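Local coordinates for sulfate adenylyltransferase, adenylylsulfate kinase (PDB 3CR8), which phosphorylates adenosine 5'-phosphosulfate with ATP as a hexameric APS kinase, and carries a sulfurylase-like region that lacks ATP sulfurylase activity, at residues Met49-Tyr53 with Ala149-Glu153; Leu157-Trp163 with Ala226-Gln230; Arg164-Gln170 with Gly257-Ile262. One frame throughout, in Å; residues are numbered along the deposited sequence.

Interaction 1. Residues Met49-Tyr53 with Ala149-Glu153; sequences MTGAY and ATPAE
Pro151 and Ala52 form the well-packed part of this contact: both are buried, and Phe256 of helix 244-256 packs on the two of them, so this apolar patch is enclosed by three parts of the chain. CG of Pro151 faces the residue after Gly51 in segment 49-53, lying 3.8 Å from N of Ala52 and 4.3 Å from its CB. The nearest approach is made by Thr50, whose side chain meets the proline at a slant, with CG2 of Thr50 3.2 Å from CD of Pro151, the ring carbon bonded to nitrogen. Gly51, between Thr50 and Ala52, has a positive phi of 105° and closes helix 39-50 with a Schellman motif; a side chain there would press on the carbonyl oxygen of the residue before it and point toward Pro151. Across from this helix end another helix begins, for Thr150 is the N-cap of helix 151-160 and makes a capping box with Glu153. With chi1 at 53°, OG1 of Thr150 sits between its own backbone N and carbonyl carbon, where it accepts from N of Glu153 at 3.0 Å. In return, N of Thr150 reaches OE1 of Glu153 at 3.0 Å, from above the carboxylate plane. The looser side lies at the two threonines, both partly exposed, where OG1 of Thr50 merely approaches the methyl CG2 of Thr150 at 3.6 Å. A glycine here in place of Thr50 removes both branches and would probably open a gap beside CD of Pro151, leaving the Thr150 methyl without its neighbour. On this side Ala152 and Glu153 are exposed.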
loop_
_atom_site.group_PDB
_atom_site.type_symbol
_atom_site.label_atom_id
_atom_site.label_comp_id
_atom_site.label_asym_id
_atom_site.label_seq_id
_atom_site.Cartn_x
_atom_site.Cartn_y
_atom_site.Cartn_z
ATOM N N MET A 49 -34.991 -39.665 1.802
ATOM C CA MET A 49 -34.439 -40.666 0.904
ATOM C C MET A 49 -33.021 -41.000 1.309
ATOM O O MET A 49 -32.483 -42.016 0.919
ATOM C CB MET A 49 -34.458 -40.129 -0.531
ATOM C CG MET A 49 -34.637 -41.170 -1.557
ATOM S SD MET A 49 -35.607 -40.497 -2.858
ATOM C CE MET A 49 -34.803 -38.925 -3.168
ATOM N N THR A 50 -32.420 -40.136 2.109
ATOM C CA THR A 50 -30.972 -40.104 2.191
ATOM C C THR A 50 -30.443 -40.435 3.587
ATOM O O THR A 50 -29.249 -40.617 3.784
ATOM C CB THR A 50 -30.442 -38.753 1.663
ATOM O OG1 THR A 50 -29.486 -38.994 0.630
ATOM C CG2 THR A 50 -29.831 -37.897 2.767
ATOM N N GLY A 51 -31.336 -40.530 4.560
ATOM C CA GLY A 51 -30.929 -40.991 5.872
ATOM C C GLY A 51 -30.825 -39.896 6.912
ATOM O O GLY A 51 -30.538 -40.166 8.068
ATOM N N ALA A 52 -31.060 -38.657 6.516
ATOM C CA ALA A 52 -30.998 -37.550 7.463
ATOM C C ALA A 52 -32.042 -37.723 8.575
ATOM O O ALA A 52 -31.929 -37.116 9.639
ATOM C CB ALA A 52 -31.190 -36.210 6.734
ATOM N N TYR A 53 -33.051 -38.554 8.309
ATOM C CA TYR A 53 -34.169 -38.758 9.224
ATOM C C TYR A 53 -34.280 -40.196 9.693
ATOM O O TYR A 53 -35.342 -40.594 10.152
ATOM C CB TYR A 53 -35.505 -38.405 8.576
ATOM C CG TYR A 53 -35.693 -36.965 8.177
ATOM C CD1 TYR A 53 -35.173 -35.948 8.937
ATOM C CD2 TYR A 53 -36.428 -36.620 7.045
ATOM C CE1 TYR A 53 -35.365 -34.628 8.566
ATOM C CE2 TYR A 53 -36.612 -35.308 6.676
ATOM C CZ TYR A 53 -36.082 -34.328 7.431
ATOM O OH TYR A 53 -36.274 -33.028 7.093
ATOM N N ALA A 149 -22.640 -33.451 0.655
ATOM C CA ALA A 149 -22.508 -34.849 1.082
ATOM C C ALA A 149 -23.791 -35.434 1.651
ATOM O O ALA A 149 -24.606 -34.756 2.251
ATOM C CB ALA A 149 -21.390 -35.013 2.065
ATOM N N THR A 150 -23.977 -36.716 1.437
ATOM C CA THR A 150 -25.095 -37.398 2.048
ATOM C C THR A 150 -24.633 -37.709 3.461
ATOM O O THR A 150 -23.439 -37.695 3.742
ATOM C CB THR A 150 -25.425 -38.705 1.297
ATOM O OG1 THR A 150 -24.239 -39.511 1.177
ATOM C CG2 THR A 150 -25.991 -38.410 -0.102
ATOM N N PRO A 151 -25.568 -37.991 4.364
ATOM C CA PRO A 151 -25.065 -38.420 5.649
ATOM C C PRO A 151 -24.007 -39.530 5.514
ATOM O O PRO A 151 -22.975 -39.459 6.205
ATOM C CB PRO A 151 -26.336 -38.897 6.348
ATOM C CG PRO A 151 -27.345 -37.997 5.887
ATOM C CD PRO A 151 -27.027 -37.853 4.395
ATOM N N ALA A 152 -24.232 -40.520 4.650
ATOM C CA ALA A 152 -23.221 -41.581 4.486
ATOM C C ALA A 152 -21.879 -41.056 3.940
ATOM O O ALA A 152 -20.797 -41.414 4.452
ATOM C CB ALA A 152 -23.725 -42.740 3.655
ATOM N N GLU A 153 -21.942 -40.212 2.915
ATOM C CA GLU A 153 -20.733 -39.625 2.362
ATOM C C GLU A 153 -19.973 -38.833 3.423
ATOM O O GLU A 153 -18.745 -38.966 3.556
ATOM C CB GLU A 153 -21.073 -38.739 1.166
ATOM C CG GLU A 153 -21.309 -39.495 -0.122
ATOM C CD GLU A 153 -21.996 -38.643 -1.175
ATOM O OE1 GLU A 153 -22.196 -37.422 -0.914
ATOM O OE2 GLU A 153 -22.329 -39.202 -2.255
#

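Interaction 2. Residues Leu157-Trp163 with Ala226-Gln230; sequences LFVRRGW and AATTQ
The guanidinium of Arg161 meets the 226-230 segment with its edge, where Ala226 O, Thr229 O and CG of Gln230 lie near its plane, while one face carries CZ2 of Trp163, 3.2 Å above the plane and offset toward the rim. The indole also presents an edge, its CH2 3.4 Å from C of Thr229, and the Phe158 ring turns its edge to CG of Gln230. The setting is the end of helix 151-160, closed by a Schellman motif with Gly162 at C-prime, against strand 229-231, outermost in this chain's five-stranded parallel sheet of the sulfurylase-like domain. NH1 of Arg161 donates to Ala226 O at 3.0 Å with an N-H...O angle of 167°; bends at chi2 and chi3 turn the chain there. NH2 adds a weak bond to the same oxygen, and its approach to Thr229 O is too short to be trusted. Gln230 crosses Arg161 and Trp163 obliquely, its CB beside CH2 of Trp163 and its amide plane 80° from the guanidinium. NE2 of Gln531 of the second subunit hydrogen-bonds to Ala227 O. From the opposite direction, CD1 of Leu157 reaches CD of Gln230 at 3.4 Å.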
loop_
_atom_site.group_PDB
_atom_site.type_symbol
_atom_site.label_atom_id
_atom_site.label_comp_id
_atom_site.label_asym_id
_atom_site.label_seq_id
_atom_site.Cartn_x
_atom_site.Cartn_y
_atom_site.Cartn_z
ATOM N N LEU A 157 -16.166 -39.411 5.062
ATOM C CA LEU A 157 -15.220 -38.305 5.120
ATOM C C LEU A 157 -14.627 -38.144 6.559
ATOM O O LEU A 157 -13.413 -38.284 6.795
ATOM C CB LEU A 157 -15.941 -37.034 4.627
ATOM C CG LEU A 157 -15.137 -35.888 3.992
ATOM C CD1 LEU A 157 -14.966 -34.698 4.938
ATOM C CD2 LEU A 157 -13.776 -36.350 3.454
ATOM N N PHE A 158 -15.496 -37.871 7.521
ATOM C CA PHE A 158 -15.104 -37.854 8.912
ATOM C C PHE A 158 -14.161 -39.005 9.252
ATOM O O PHE A 158 -13.217 -38.852 10.019
ATOM C CB PHE A 158 -16.346 -37.915 9.796
ATOM C CG PHE A 158 -17.147 -36.654 9.787
ATOM C CD1 PHE A 158 -16.553 -35.437 9.445
ATOM C CD2 PHE A 158 -18.484 -36.664 10.150
ATOM C CE1 PHE A 158 -17.298 -34.274 9.440
ATOM C CE2 PHE A 158 -19.231 -35.494 10.154
ATOM C CZ PHE A 158 -18.644 -34.305 9.796
ATOM N N VAL A 159 -14.405 -40.171 8.683
ATOM C CA VAL A 159 -13.632 -41.331 9.109
ATOM C C VAL A 159 -12.205 -41.329 8.551
ATOM O O VAL A 159 -11.260 -41.756 9.236
ATOM C CB VAL A 159 -14.382 -42.678 8.845
ATOM C CG1 VAL A 159 -13.444 -43.851 8.971
ATOM C CG2 VAL A 159 -15.503 -42.856 9.845
ATOM N N ARG A 160 -12.059 -40.841 7.324
ATOM C CA ARG A 160 -10.752 -40.675 6.724
ATOM C C ARG A 160 -10.005 -39.559 7.454
ATOM O O ARG A 160 -8.801 -39.655 7.715
ATOM C CB ARG A 160 -10.875 -40.313 5.245
ATOM C CG ARG A 160 -11.563 -41.349 4.398
ATOM C CD ARG A 160 -11.530 -40.949 2.933
ATOM N NE ARG A 160 -12.445 -39.855 2.616
ATOM C CZ ARG A 160 -13.701 -40.035 2.234
ATOM N NH1 ARG A 160 -14.178 -41.265 2.139
ATOM N NH2 ARG A 160 -14.471 -38.998 1.950
ATOM N N ARG A 161 -10.723 -38.506 7.803
ATOM C CA ARG A 161 -10.110 -37.405 8.518
ATOM C C ARG A 161 -9.722 -37.786 9.930
ATOM O O ARG A 161 -9.064 -37.015 10.624
ATOM C CB ARG A 161 -11.056 -36.220 8.533
ATOM C CG ARG A 161 -11.110 -35.549 7.210
ATOM C CD ARG A 161 -10.296 -34.302 7.254
ATOM N NE ARG A 161 -11.189 -33.164 7.351
ATOM C CZ ARG A 161 -10.803 -31.943 7.662
ATOM N NH1 ARG A 161 -9.536 -31.697 7.929
ATOM N NH2 ARG A 161 -11.695 -30.979 7.718
ATOM N N GLY A 162 -10.133 -38.979 10.346
ATOM C CA GLY A 162 -9.856 -39.465 11.687
ATOM C C GLY A 162 -10.629 -38.766 12.796
ATOM O O GLY A 162 -10.266 -38.871 13.954
ATOM N N TRP A 163 -11.691 -38.057 12.433
ATOM C CA TRP A 163 -12.486 -37.281 13.366
ATOM C C TRP A 163 -13.394 -38.200 14.156
ATOM O O TRP A 163 -13.750 -39.259 13.673
ATOM C CB TRP A 163 -13.372 -36.310 12.588
ATOM C CG TRP A 163 -12.692 -35.103 12.032
ATOM C CD1 TRP A 163 -11.368 -34.951 11.758
ATOM C CD2 TRP A 163 -13.326 -33.891 11.656
ATOM N NE1 TRP A 163 -11.131 -33.698 11.251
ATOM C CE2 TRP A 163 -12.322 -33.027 11.175
ATOM C CE3 TRP A 163 -14.646 -33.440 11.697
ATOM C CZ2 TRP A 163 -12.595 -31.735 10.724
ATOM C CZ3 TRP A 163 -14.924 -32.156 11.242
ATOM C CH2 TRP A 163 -13.899 -31.316 10.753
ATOM N N ALA A 226 -7.661 -25.662 9.254
ATOM C CA ALA A 226 -7.959 -26.675 8.278
ATOM C C ALA A 226 -8.163 -28.067 8.881
ATOM O O ALA A 226 -9.087 -28.803 8.497
ATOM C CB ALA A 226 -6.872 -26.691 7.204
ATOM N N ALA A 227 -7.297 -28.432 9.820
ATOM C CA ALA A 227 -7.289 -29.787 10.398
ATOM C C ALA A 227 -8.418 -29.993 11.403
ATOM O O ALA A 227 -8.517 -31.038 12.029
ATOM C CB ALA A 227 -5.943 -30.072 11.079
ATOM N N THR A 228 -9.270 -28.992 11.551
ATOM C CA THR A 228 -10.244 -28.990 12.619
ATOM C C THR A 228 -11.666 -28.599 12.158
ATOM O O THR A 228 -12.633 -28.666 12.925
ATOM C CB THR A 228 -9.731 -28.043 13.693
ATOM O OG1 THR A 228 -9.152 -28.826 14.743
ATOM C CG2 THR A 228 -10.861 -27.111 14.233
ATOM N N THR A 229 -11.793 -28.228 10.889
ATOM C CA THR A 229 -13.012 -27.635 10.397
ATOM C C THR A 229 -13.355 -28.352 9.128
ATOM O O THR A 229 -12.453 -28.817 8.458
ATOM C CB THR A 229 -12.771 -26.158 10.084
ATOM O OG1 THR A 229 -12.195 -25.529 11.240
ATOM C CG2 THR A 229 -14.075 -25.471 9.694
ATOM N N GLN A 230 -14.653 -28.448 8.835
ATOM C CA GLN A 230 -15.187 -28.988 7.586
ATOM C C GLN A 230 -16.335 -28.168 7.120
ATOM O O GLN A 230 -17.137 -27.719 7.955
ATOM C CB GLN A 230 -15.716 -30.406 7.789
ATOM C CG GLN A 230 -14.802 -31.469 7.210
ATOM C CD GLN A 230 -14.738 -31.373 5.697
ATOM O OE1 GLN A 230 -13.731 -31.711 5.073
ATOM N NE2 GLN A 230 -15.812 -30.883 5.107
#

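Interaction 3. Residues Arg164-Gln170 with Gly257-Ile262; sequences RRIIAWQ and GCSLLI
Ile167 pairs with Leu260, and Ala168 with Leu261, as parallel bridges between neighbouring strands of the five-stranded sheet. Its 3-2-1-4-5 strand order is that of a Rossmann-like alpha/beta fold, in keeping with the HUP clan of the sulfurylase-like region. Strand 166-169 is the central first strand and strand 260-262 the fourth; their short axes lie 4.5 Å apart and diverge by 28°.

Backbone hydrogen bonds make the pairing. O of Ile166 accepts twice, from N of Leu260 at 3.1 Å and, weakly, from N of Ser259. Leu260 O then takes N of Ala168 at 2.9 Å, the donor standing above the carbonyl plane. The last of the series is the straightest at its acceptor: N of Ile262 lies 3.0 Å from O of Ala168, with a C=O...donor angle of 173°.

Among the polar side chains, Arg164 starts away from the other strand at its CB, and its NH1 hydrogen-bonds to Asn3 O.

Apolar packing divides between the two faces of the sheet. On the face of Ile167 and Leu260, which Ile167 shares with helix 177-189, CG2 of Ile167 is 4.0 Å from CB of Leu260. With CG1 beside its backbone N, Ile167 turns this same CG2 anti to the nitrogen and brings it 3.7 Å from CG1 of Ile262. On the face of Ala168 and Leu261, helix 244-256 packs against Leu261; that helix ends in a Schellman motif at Gly257, just before the strand. There the side chains of Leu261 and Gln170 cross at about a right angle, with CD2 of Leu261 4.0 Å from CD of Gln170. Across the two segments, the nearest atom to the small Ala168 methyl is SG of Cys258, 3.5 Å from CB of Ala168.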
loop_
_atom_site.group_PDB
_atom_site.type_symbol
_atom_site.label_atom_id
_atom_site.label_comp_id
_atom_site.label_asym_id
_atom_site.label_seq_id
_atom_site.Cartn_x
_atom_site.Cartn_y
_atom_site.Cartn_z
ATOM N N ARG A 164 -13.794 -37.789 15.359
ATOM C CA ARG A 164 -14.760 -38.557 16.156
ATOM C C ARG A 164 -15.891 -37.686 16.715
ATOM O O ARG A 164 -17.077 -37.885 16.444
ATOM C CB ARG A 164 -14.062 -39.247 17.325
ATOM C CG ARG A 164 -13.100 -40.371 16.967
ATOM C CD ARG A 164 -12.449 -40.965 18.209
ATOM N NE ARG A 164 -11.402 -40.113 18.790
ATOM C CZ ARG A 164 -10.980 -40.194 20.057
ATOM N NH1 ARG A 164 -11.530 -41.086 20.875
ATOM N NH2 ARG A 164 -10.015 -39.388 20.516
ATOM N N ARG A 165 -15.498 -36.707 17.513
ATOM C CA ARG A 165 -16.408 -35.821 18.230
ATOM C C ARG A 165 -16.481 -34.524 17.421
ATOM O O ARG A 165 -15.430 -33.941 17.094
ATOM C CB ARG A 165 -15.802 -35.561 19.614
ATOM C CG ARG A 165 -16.595 -34.728 20.565
ATOM C CD ARG A 165 -15.644 -34.135 21.581
ATOM N NE ARG A 165 -16.286 -33.922 22.863
ATOM C CZ ARG A 165 -16.208 -34.792 23.850
ATOM N NH1 ARG A 165 -15.513 -35.911 23.671
ATOM N NH2 ARG A 165 -16.814 -34.542 25.004
ATOM N N ILE A 166 -17.706 -34.074 17.110
ATOM C CA ILE A 166 -17.927 -32.993 16.146
ATOM C C ILE A 166 -19.086 -32.073 16.531
ATOM O O ILE A 166 -20.231 -32.522 16.683
ATOM C CB ILE A 166 -18.186 -33.577 14.735
ATOM C CG1 ILE A 166 -17.053 -34.523 14.317
ATOM C CG2 ILE A 166 -18.339 -32.488 13.721
ATOM C CD1 ILE A 166 -17.388 -35.403 13.123
ATOM N N ILE A 167 -18.770 -30.785 16.684
ATOM C CA ILE A 167 -19.783 -29.744 16.768
ATOM C C ILE A 167 -20.223 -29.362 15.359
ATOM O O ILE A 167 -19.393 -29.150 14.468
ATOM C CB ILE A 167 -19.234 -28.469 17.406
ATOM C CG1 ILE A 167 -18.222 -28.801 18.476
ATOM C CG2 ILE A 167 -20.355 -27.592 17.970
ATOM C CD1 ILE A 167 -17.785 -27.576 19.228
ATOM N N ALA A 168 -21.532 -29.244 15.176
ATOM C CA ALA A 168 -22.091 -28.776 13.922
ATOM C C ALA A 168 -22.700 -27.410 14.113
ATOM O O ALA A 168 -23.230 -27.107 15.181
ATOM C CB ALA A 168 -23.131 -29.736 13.424
ATOM N N TRP A 169 -22.605 -26.596 13.073
ATOM C CA TRP A 169 -23.219 -25.284 13.042
ATOM C C TRP A 169 -24.006 -25.290 11.731
ATOM O O TRP A 169 -23.426 -25.356 10.639
ATOM C CB TRP A 169 -22.132 -24.197 13.070
ATOM C CG TRP A 169 -22.635 -22.827 12.848
ATOM C CD1 TRP A 169 -22.866 -22.214 11.649
ATOM C CD2 TRP A 169 -22.951 -21.874 13.852
ATOM N NE1 TRP A 169 -23.321 -20.935 11.855
ATOM C CE2 TRP A 169 -23.390 -20.708 13.196
ATOM C CE3 TRP A 169 -22.905 -21.891 15.236
ATOM C CZ2 TRP A 169 -23.781 -19.583 13.883
ATOM C CZ3 TRP A 169 -23.299 -20.765 15.915
ATOM C CH2 TRP A 169 -23.727 -19.626 15.241
ATOM N N GLN A 170 -25.328 -25.280 11.847
ATOM C CA GLN A 170 -26.189 -25.402 10.687
ATOM C C GLN A 170 -26.687 -24.057 10.210
ATOM O O GLN A 170 -27.878 -23.792 10.226
ATOM C CB GLN A 170 -27.359 -26.321 11.012
ATOM C CG GLN A 170 -27.038 -27.800 10.755
ATOM C CD GLN A 170 -27.795 -28.790 11.657
ATOM O OE1 GLN A 170 -28.850 -28.492 12.213
ATOM N NE2 GLN A 170 -27.243 -29.977 11.795
ATOM N N GLY A 257 -23.399 -37.410 11.679
ATOM C CA GLY A 257 -22.196 -37.776 12.395
ATOM C C GLY A 257 -21.894 -36.865 13.582
ATOM O O GLY A 257 -20.982 -37.130 14.368
ATOM N N CYS A 258 -22.650 -35.785 13.729
ATOM C CA CYS A 258 -22.309 -34.817 14.753
ATOM C C CYS A 258 -22.882 -35.192 16.104
ATOM O O CYS A 258 -24.024 -35.644 16.203
ATOM C CB CYS A 258 -22.825 -33.448 14.342
ATOM S SG CYS A 258 -22.342 -33.088 12.732
ATOM N N SER A 259 -22.100 -34.972 17.152
ATOM C CA SER A 259 -22.584 -35.221 18.509
ATOM C C SER A 259 -22.834 -33.925 19.308
ATOM O O SER A 259 -23.229 -33.972 20.480
ATOM C CB SER A 259 -21.624 -36.164 19.254
ATOM O OG SER A 259 -20.329 -35.605 19.382
ATOM N N LEU A 260 -22.591 -32.782 18.669
ATOM C CA LEU A 260 -22.883 -31.488 19.273
ATOM C C LEU A 260 -23.550 -30.552 18.252
ATOM O O LEU A 260 -23.283 -30.619 17.056
ATOM C CB LEU A 260 -21.611 -30.864 19.857
ATOM C CG LEU A 260 -20.991 -31.630 21.028
ATOM C CD1 LEU A 260 -19.801 -32.460 20.584
ATOM C CD2 LEU A 260 -20.589 -30.685 22.155
ATOM N N LEU A 261 -24.432 -29.684 18.715
ATOM C CA LEU A 261 -25.135 -28.798 17.805
ATOM C C LEU A 261 -25.203 -27.395 18.420
ATOM O O LEU A 261 -25.537 -27.226 19.594
ATOM C CB LEU A 261 -26.539 -29.325 17.580
ATOM C CG LEU A 261 -27.187 -29.122 16.226
ATOM C CD1 LEU A 261 -28.568 -28.553 16.452
ATOM C CD2 LEU A 261 -26.355 -28.196 15.388
ATOM N N ILE A 262 -24.854 -26.381 17.652
ATOM C CA ILE A 262 -24.963 -25.049 18.172
ATOM C C ILE A 262 -26.339 -24.567 17.737
ATOM O O ILE A 262 -26.787 -24.909 16.670
ATOM C CB ILE A 262 -23.856 -24.170 17.630
ATOM C CG1 ILE A 262 -22.531 -24.588 18.245
ATOM C CG2 ILE A 262 -24.127 -22.756 17.993
ATOM C CD1 ILE A 262 -21.348 -23.898 17.641
#

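How the interactions relate
Helix 151-160 ties the three contacts together: interaction 1 lies at its start, interaction 2 at its end, and strand 166-169 of interaction 3 is the next element in the chain. Interactions 2 and 3 belong to the same parallel sheet, at its outermost strand 229-231 and at its centre; their centres are about 12 Å apart, and they touch where CD2 of Phe158 lies 3.4 Å from CD1 of Ile166. Interaction 1 sits about 17 Å from interaction 2 and about 15 Å from interaction 3, centre to centre, with nearest atoms about 6 Å apart in the latter case. All three lie away from the predicted ATP-binding P-loop of the kinase domain.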